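Ribosomal protein s2-related protein (Deinococcus radiodurans, PDB 2JH3) binds a [4Fe-4S] cluster and probably acts as a chelatase of the CbiX type, possibly inserting iron into sirohydrochlorin. Local coordinates at residues 160-163 with 164-168; 253-256 with 257-260; 27-30 with 31-35. All coordinates share one frame; numbering follows the deposited sequence.

In the fold
From the N terminus the order is contact 3 on helix 18-35, contact 1 on helix 155-167 and contact 2 on helix 253-262. Each joins consecutive turns of one helix, so none closes a loop, and the three lie in series without nesting or crossing. Contacts 2 and 3 touch, tying together two helices from different CbiX-like regions: Glu255 OE2 is 2.9 Å from Arg33 NH2 in a salt bridge, and Leu30 packs on Ala254, Val257 and Leu258. Contact 1 stands apart, its centre about 19 Å from that of contact 2, but His160 and Val256 both rest on Met122 of helix 122-133, which links the two indirectly.

Contact 1: residues 160-163 with 164-168; sequences HAQA and LRERG
Gln162 and Arg165, one helical turn apart, are joined by the one side-chain hydrogen bond of this contact: Arg165 NH1 donates to Gln162 OE1 at 3.0 Å, with an N-H...O angle of 164°. The donor lies in the carbonyl plane of the amide and the acceptor lies close to the guanidinium plane, although the two flat groups are turned 44° against each other. Gln162 reaches this position because its CG stands anti to the backbone N (chi1 -179°) and the chain then bends at chi2, bringing the amide across the Arg165 side chain roughly at a right angle. Ala161 O sits 3.8 Å above one face of the same guanidinium, toward its rim. NH2 bonds to Val173 O on strand 172-177, a second bond that, with the one to Gln162, should limit rotation of the group. A leucine here has no guanidinium to offer, which would probably leave Gln162 OE1 and Val173 O without these bonds and the Gln162 amide freer to turn.

Helix 155-167 is the crossover of a beta-alpha-beta unit between strands 144-149 and 172-177, within the second CbiX-like region. Its backbone bonds include Leu164 N to His160 O (3.0 Å) and Arg167 N to Ala163 O (3.1 Å). Gly168, with positive phi, leaves the helix but still donates to Leu164 O.

Side-chain carbons also come close to backbone oxygens: Leu164 CD1 lies 3.5 Å from His160 O, and Arg167 CD passes 3.1 Å from Ala163 O before its guanidinium goes on to a salt bridge with Asp124. The nonpolar packing is of Leu164 on helix 122-133 and both strands, and of Ala161 against Val173, Val175 and Leu147.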
# COMPACT_ATOMS: atom_id res chain seq x y z
N HIS A 160 -8.81 -0.50 44.97
CA HIS A 160 -7.39 -0.48 45.28
C HIS A 160 -6.92 0.75 46.07
O HIS A 160 -6.00 0.64 46.89
CB HIS A 160 -6.58 -0.54 43.99
CG HIS A 160 -6.87 -1.78 43.21
ND1 HIS A 160 -7.18 -1.76 41.86
CD2 HIS A 160 -7.06 -3.05 43.62
CE1 HIS A 160 -7.48 -3.00 41.47
NE2 HIS A 160 -7.42 -3.79 42.53
N ALA A 161 -7.47 1.92 45.71
CA ALA A 161 -7.10 3.18 46.41
C ALA A 161 -7.39 3.00 47.91
O ALA A 161 -6.53 3.29 48.75
CB ALA A 161 -7.85 4.35 45.81
N GLN A 162 -8.51 2.36 48.24
CA GLN A 162 -8.83 2.11 49.66
C GLN A 162 -7.92 1.08 50.36
O GLN A 162 -7.50 1.30 51.49
CB GLN A 162 -10.29 1.79 49.86
CG GLN A 162 -10.68 1.54 51.34
CD GLN A 162 -10.49 2.76 52.29
OE1 GLN A 162 -10.35 3.90 51.87
NE2 GLN A 162 -10.52 2.48 53.59
N ALA A 163 -7.53 -0.01 49.68
CA ALA A 163 -6.57 -0.92 50.25
C ALA A 163 -5.23 -0.25 50.51
O ALA A 163 -4.47 -0.65 51.41
CB ALA A 163 -6.36 -2.11 49.32
N LEU A 164 -4.85 0.72 49.69
CA LEU A 164 -3.53 1.29 49.85
C LEU A 164 -3.52 2.29 51.01
O LEU A 164 -2.45 2.53 51.62
CB LEU A 164 -3.06 1.95 48.57
CG LEU A 164 -2.61 1.01 47.43
CD1 LEU A 164 -2.77 1.78 46.10
CD2 LEU A 164 -1.19 0.49 47.63
N ARG A 165 -4.69 2.87 51.31
CA ARG A 165 -4.85 3.74 52.48
C ARG A 165 -4.62 2.88 53.73
O ARG A 165 -3.74 3.18 54.56
CB ARG A 165 -6.24 4.37 52.51
CG ARG A 165 -6.42 5.47 51.52
CD ARG A 165 -7.85 5.96 51.50
NE ARG A 165 -8.04 6.79 50.32
CZ ARG A 165 -8.95 6.60 49.37
NH1 ARG A 165 -9.82 5.62 49.44
NH2 ARG A 165 -8.99 7.41 48.31
N GLU A 166 -5.30 1.75 53.80
CA GLU A 166 -5.14 0.86 54.96
C GLU A 166 -3.70 0.36 55.15
O GLU A 166 -3.15 0.46 56.25
CB GLU A 166 -6.15 -0.25 54.89
CG GLU A 166 -7.42 0.18 54.18
CD GLU A 166 -8.67 -0.11 54.93
OE1 GLU A 166 -8.77 0.43 56.05
OE2 GLU A 166 -9.56 -0.83 54.38
N ARG A 167 -3.05 -0.12 54.11
CA ARG A 167 -1.61 -0.37 54.26
C ARG A 167 -0.82 0.80 54.92
O ARG A 167 0.07 0.57 55.75
CB ARG A 167 -0.97 -0.66 52.92
CG ARG A 167 -1.41 -1.95 52.31
CD ARG A 167 -1.61 -1.76 50.81
NE ARG A 167 -1.73 -3.03 50.14
CZ ARG A 167 -0.75 -3.63 49.48
NH1 ARG A 167 0.48 -3.08 49.34
NH2 ARG A 167 -1.01 -4.81 48.95
N GLY A 168 -1.11 2.04 54.52
CA GLY A 168 -0.55 3.23 55.20
C GLY A 168 0.88 3.57 54.88
O GLY A 168 1.46 4.46 55.48

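Contact 2: residues 253-256 with 257-260; sequences VAEV and VLAL
With CG anti to the carbonyl carbon (chi1 -79°) and a bend at chi2 (-60°), the Glu255 carboxylate comes alongside the CD1 methyl of Leu258, one turn on. Leu258 has the same first torsion (chi1 -75°), which directs its branch toward the preceding turn. The two side chains thus meet across one turn, with the CD1 methyl of Leu258 3.4 Å from Glu255 OE2. This is a touch between a methyl and a charged oxygen; the strong polar partner of OE2 is Arg33 of helix 18-35, in a salt bridge.

Below these groups the backbone is regular. Four successive i to i+4 bonds run from Val257 N to Leu260 N, the first at 3.1 Å to Val253 O and the last at 2.9 Å to Val256 O. Side-chain carbons flank the same carbonyls. Val257 CG2 lies 3.6 Å from Val253 O, Leu258 CG lies 3.6 Å from Ala254 O, and Ala259 CB lies 3.5 Å from Val256 O.

The nonpolar side chains pack mainly against helices 18-35 and 122-133. Ala254, Val257 and Leu258 bear on Leu30, with Val253 on Val26, along helix 18-35; Val253 and Val256 meet Met122 of helix 122-133. Loop residues add to this, Leu116 against Val256 and Leu39 against Leu258. The contact is therefore a largely buried hydrocarbon surface bordered by one exposed acid. Near the N-terminal end of its helix, the negative charge of Glu255 is probably favoured by the helix dipole, while the Leu258 methyl may keep some water from OE2.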
# COMPACT_ATOMS: atom_id res chain seq x y z
N VAL A 253 3.55 -6.46 37.40
CA VAL A 253 2.25 -6.91 36.86
C VAL A 253 2.25 -8.38 36.48
O VAL A 253 1.20 -8.99 36.52
CB VAL A 253 1.70 -6.02 35.71
CG1 VAL A 253 1.28 -4.65 36.26
CG2 VAL A 253 2.72 -5.78 34.66
N ALA A 254 3.42 -8.94 36.18
CA ALA A 254 3.49 -10.37 35.79
C ALA A 254 3.04 -11.26 36.91
O ALA A 254 2.34 -12.25 36.70
CB ALA A 254 4.88 -10.77 35.35
N GLU A 255 3.43 -10.89 38.13
CA GLU A 255 2.99 -11.66 39.30
C GLU A 255 1.51 -11.57 39.55
O GLU A 255 0.92 -12.53 40.04
CB GLU A 255 3.81 -11.28 40.56
CG GLU A 255 5.23 -11.97 40.57
CD GLU A 255 5.13 -13.54 40.57
OE1 GLU A 255 4.41 -14.15 41.41
OE2 GLU A 255 5.79 -14.18 39.71
N VAL A 256 0.89 -10.45 39.21
CA VAL A 256 -0.57 -10.35 39.36
C VAL A 256 -1.31 -11.24 38.35
O VAL A 256 -2.29 -11.90 38.68
CB VAL A 256 -1.08 -8.86 39.21
CG1 VAL A 256 -2.53 -8.79 39.47
CG2 VAL A 256 -0.29 -7.89 40.15
N VAL A 257 -0.86 -11.21 37.11
CA VAL A 257 -1.40 -12.08 36.04
C VAL A 257 -1.37 -13.55 36.44
O VAL A 257 -2.37 -14.26 36.28
CB VAL A 257 -0.60 -11.86 34.74
CG1 VAL A 257 -0.84 -13.01 33.71
CG2 VAL A 257 -0.95 -10.53 34.13
N LEU A 258 -0.23 -13.98 36.98
CA LEU A 258 -0.06 -15.36 37.51
C LEU A 258 -1.06 -15.71 38.61
O LEU A 258 -1.69 -16.79 38.59
CB LEU A 258 1.37 -15.58 37.98
CG LEU A 258 2.48 -15.79 36.93
CD1 LEU A 258 3.82 -16.05 37.59
CD2 LEU A 258 2.17 -16.93 36.00
N ALA A 259 -1.26 -14.76 39.54
CA ALA A 259 -2.23 -14.92 40.61
C ALA A 259 -3.62 -15.00 40.09
O ALA A 259 -4.40 -15.84 40.55
CB ALA A 259 -2.08 -13.77 41.64
N LEU A 260 -3.96 -14.18 39.11
CA LEU A 260 -5.25 -14.28 38.45
C LEU A 260 -5.48 -15.60 37.72
O LEU A 260 -6.54 -16.18 37.78
CB LEU A 260 -5.43 -13.15 37.39
CG LEU A 260 -6.42 -12.06 37.63
CD1 LEU A 260 -6.31 -11.05 36.49
CD2 LEU A 260 -7.86 -12.49 37.87

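Contact 3: residues 27-30 with 31-35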
# COMPACT_ATOMS: atom_id res chain seq x y z
N ALA A 27 3.90 -10.99 28.55
CA ALA A 27 4.00 -12.31 27.88
C ALA A 27 5.42 -12.77 27.78
O ALA A 27 5.78 -13.89 28.14
CB ALA A 27 3.34 -12.26 26.50
N GLU A 28 6.27 -11.89 27.31
CA GLU A 28 7.68 -12.19 27.18
C GLU A 28 8.33 -12.49 28.55
O GLU A 28 9.11 -13.42 28.66
CB GLU A 28 8.43 -11.10 26.38
CG GLU A 28 9.93 -11.53 26.17
CD GLU A 28 10.80 -10.56 25.40
OE1 GLU A 28 12.00 -10.89 25.21
OE2 GLU A 28 10.31 -9.49 24.97
N ALA A 29 7.99 -11.75 29.62
CA ALA A 29 8.58 -12.00 30.94
C ALA A 29 8.24 -13.41 31.47
O ALA A 29 9.07 -14.10 32.06
CB ALA A 29 8.07 -10.95 31.93
N LEU A 30 6.99 -13.81 31.25
CA LEU A 30 6.46 -15.05 31.71
C LEU A 30 7.00 -16.22 30.88
O LEU A 30 7.22 -17.32 31.42
CB LEU A 30 4.93 -14.98 31.65
CG LEU A 30 4.20 -14.14 32.69
CD1 LEU A 30 2.68 -14.24 32.55
CD2 LEU A 30 4.62 -14.55 34.04
N ARG A 31 7.25 -16.02 29.59
CA ARG A 31 7.93 -17.08 28.81
C ARG A 31 9.36 -17.33 29.28
O ARG A 31 9.82 -18.46 29.23
CB ARG A 31 8.01 -16.77 27.30
CG ARG A 31 6.72 -16.72 26.61
CD ARG A 31 6.93 -16.39 25.14
NE ARG A 31 5.62 -16.02 24.62
CZ ARG A 31 5.32 -14.84 24.07
NH1 ARG A 31 6.28 -13.90 23.92
NH2 ARG A 31 4.09 -14.58 23.72
N GLY A 32 10.07 -16.26 29.63
CA GLY A 32 11.41 -16.36 30.20
C GLY A 32 11.46 -17.26 31.43
O GLY A 32 12.35 -18.09 31.55
N ARG A 33 10.49 -17.08 32.34
CA ARG A 33 10.34 -17.90 33.56
C ARG A 33 10.02 -19.37 33.27
O ARG A 33 10.46 -20.27 34.01
CB ARG A 33 9.15 -17.40 34.39
CG ARG A 33 9.29 -16.22 35.28
CD ARG A 33 7.90 -16.03 35.86
NE ARG A 33 7.74 -15.09 36.96
CZ ARG A 33 7.91 -13.78 36.84
NH1 ARG A 33 8.31 -13.24 35.68
NH2 ARG A 33 7.71 -12.99 37.89
N GLY A 34 9.17 -19.60 32.25
CA GLY A 34 8.77 -20.95 31.83
C GLY A 34 9.95 -21.78 31.35
O GLY A 34 9.89 -23.01 31.37
N LEU A 35 11.02 -21.12 30.91
CA LEU A 35 12.29 -21.81 30.57
C LEU A 35 13.14 -22.05 31.82
O LEU A 35 13.78 -23.10 31.98
CB LEU A 35 13.12 -20.99 29.59
CG LEU A 35 12.52 -20.61 28.25
CD1 LEU A 35 13.34 -19.45 27.65
CD2 LEU A 35 12.48 -21.86 27.32
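Arg31 NH2, 3.7 Å from Ala27 CB, is gripped by two acceptors beyond the helix, in a salt bridge to Glu46 OE2 and a hydrogen bond to Val44 O on strand 43-48. NH1 makes a further salt bridge to Glu328, in the stabilising-domain region, so both terminal nitrogens are engaged. The side chain reaches there extended from CG to NE (chi2 179°), running back along the preceding turn with its CG 3.4 Å from Ala27 O. Ala27 CB lies over one face of the guanidinium. The same Ala27 O accepts Arg31 N at 3.0 Å, with an N-H...O angle of 156°.

Arg33 leaves the helix on another side. Its CD is 4.0 Å from Leu30 CD2, and that methyl lies over one face of the guanidinium, while Ala29 O lies in plane at the edge, 3.8 Å from NH1. Its polar end is bound outside these turns, by Glu255 of helix 253-262. The next turn is closed by Gly34 N to Leu30 O at 3.1 Å.

Inward, Leu30 packs on Leu6 and Ala27 on Leu8, both of strand 5-10, and Ala27 also meets Val44. Helix 18-35 thus rests on the strands that precede and follow it, as the connecting helix of a beta-alpha-beta crossover in this chelatase-type fold.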